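Local coordinates for protein phosphoserine aminotransferase SerC (Cytophaga hutchinsonii ATCC 33406, PDB 3FFR) that probably transfers an amino group between phosphoserine and 2-oxoglutarate with the help of pyridoxal phosphate, in the serine biosynthesis pathway, at residues N153-R156 with D157-K160. Sequence-based numbering, arbitrary orientation. Where two conformers were deposited one is given.
Sequences NTFR and DKNK
F155 O accepts a hydrogen bond from K158 N (3.0 Å), and with F155 CA 5.2 Å from K158 CA and psi of -43° at R156 and -13° at D157 the backbone fits a type I beta turn; a water links N153 O to D157 N, standing in for a direct i to i+4 bond. The K158 chain runs alongside T154, its CG 3.5 Å from T154 O, and its CE lies over one face of the F155 ring, whose CD2 is 4.0 Å from K158 CD. The bend at chi4 (-63°) turns NZ to the carbonyls of P122 and I125. NZ stays near the ring normal, but at 5.9 Å from the centroid the cation-pi attraction is at most weak. With an alanine here, the F155 face is likely to lose its CE contact and both carbonyls their ammonium donor. In one of its two conformers R156, bent at chi2 and chi3, folds forward over the following residues: NH1 bonds N159 O (2.9 Å) nearly in the guanidinium plane, K160 O lies over one face, and NH2 forms a salt bridge with D183. Within this connection from helix 149-152 to strand 163-167, F155 packs inward on I164 of that strand and on I134 and L136 of strand 133-137, both in the seven-stranded mixed sheet.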
loop_
_atom_site.group_PDB
_atom_site.type_symbol
_atom_site.label_atom_id
_atom_site.label_comp_id
_atom_site.label_asym_id
_atom_site.label_seq_id
_atom_site.Cartn_x
_atom_site.Cartn_y
_atom_site.Cartn_z
ATOM N N ASN A 153 26.519 14.146 -6.799
ATOM C CA ASN A 153 26.571 15.169 -7.837
ATOM C C ASN A 153 27.596 14.904 -8.922
ATOM O O ASN A 153 27.582 15.567 -9.961
ATOM C CB ASN A 153 26.831 16.567 -7.240
ATOM C CG ASN A 153 25.618 17.141 -6.537
ATOM O OD1 ASN A 153 24.505 16.626 -6.674
ATOM N ND2 ASN A 153 25.825 18.228 -5.789
ATOM N N THR A 154 28.481 13.952 -8.674
ATOM C CA THR A 154 29.541 13.646 -9.636
ATOM C C THR A 154 29.070 12.740 -10.748
ATOM O O THR A 154 29.745 12.581 -11.761
ATOM C CB THR A 154 30.763 12.956 -9.004
ATOM O OG1 THR A 154 30.407 11.660 -8.510
ATOM C CG2 THR A 154 31.371 13.816 -7.907
ATOM N N PHE A 155 27.899 12.163 -10.583
ATOM C CA PHE A 155 27.398 11.182 -11.583
ATOM C C PHE A 155 26.813 11.754 -12.859
ATOM O O PHE A 155 26.909 11.140 -13.920
ATOM C CB PHE A 155 26.437 10.183 -10.940
ATOM C CG PHE A 155 27.152 9.113 -10.138
ATOM C CD1 PHE A 155 27.542 9.353 -8.834
ATOM C CD2 PHE A 155 27.492 7.904 -10.718
ATOM C CE1 PHE A 155 28.220 8.398 -8.111
ATOM C CE2 PHE A 155 28.186 6.946 -9.995
ATOM C CZ PHE A 155 28.555 7.195 -8.692
ATOM N N ARG A 156 26.270 12.955 -12.773
ATOM C CA ARG A 156 25.612 13.547 -13.934
ATOM C C ARG A 156 26.494 13.598 -15.151
ATOM O O ARG A 156 26.067 13.288 -16.255
ATOM C CB ARG A 156 25.090 14.961 -13.709
ATOM C CG ARG A 156 24.782 15.558 -15.080
ATOM C CD ARG A 156 24.156 14.434 -15.922
ATOM N NE ARG A 156 22.848 14.162 -15.378
ATOM C CZ ARG A 156 22.159 13.019 -15.419
ATOM N NH1 ARG A 156 22.615 11.897 -15.962
ATOM N NH2 ARG A 156 20.987 13.021 -14.847
ATOM N N ASP A 157 27.744 13.980 -14.957
ATOM C CA ASP A 157 28.637 14.120 -16.109
ATOM C C ASP A 157 29.229 12.825 -16.618
ATOM O O ASP A 157 29.785 12.785 -17.706
ATOM C CB ASP A 157 29.735 15.137 -15.821
ATOM C CG ASP A 157 29.237 16.566 -15.904
ATOM O OD1 ASP A 157 28.063 16.811 -16.329
ATOM O OD2 ASP A 157 30.035 17.460 -15.564
ATOM N N LYS A 158 29.099 11.771 -15.829
ATOM C CA LYS A 158 29.617 10.448 -16.220
ATOM C C LYS A 158 28.773 9.780 -17.309
ATOM O O LYS A 158 29.245 8.935 -18.064
ATOM C CB LYS A 158 29.718 9.527 -15.007
ATOM C CG LYS A 158 30.656 10.022 -13.939
ATOM C CD LYS A 158 30.734 8.988 -12.812
ATOM C CE LYS A 158 31.520 9.489 -11.607
ATOM N NZ LYS A 158 32.940 9.776 -11.922
ATOM N N ASN A 159 27.496 10.138 -17.344
ATOM C CA ASN A 159 26.571 9.650 -18.373
ATOM C C ASN A 159 25.427 10.651 -18.419
ATOM O O ASN A 159 24.480 10.551 -17.665
ATOM C CB ASN A 159 26.087 8.214 -18.102
ATOM C CG ASN A 159 25.219 7.663 -19.211
ATOM O OD1 ASN A 159 24.490 8.411 -19.858
ATOM N ND2 ASN A 159 25.242 6.329 -19.401
ATOM N N LYS A 160 25.541 11.611 -19.325
ATOM C CA LYS A 160 24.631 12.746 -19.312
ATOM C C LYS A 160 23.194 12.396 -19.606
ATOM O O LYS A 160 22.292 13.052 -19.116
ATOM C CB LYS A 160 25.158 13.852 -20.228
ATOM C CG LYS A 160 26.503 14.363 -19.629
ATOM C CD LYS A 160 27.110 15.384 -20.389
ATOM C CE LYS A 160 28.510 15.672 -19.874
ATOM N NZ LYS A 160 29.409 14.520 -20.124
HETATM O O HOH W 1 28.485 15.737 -12.554
#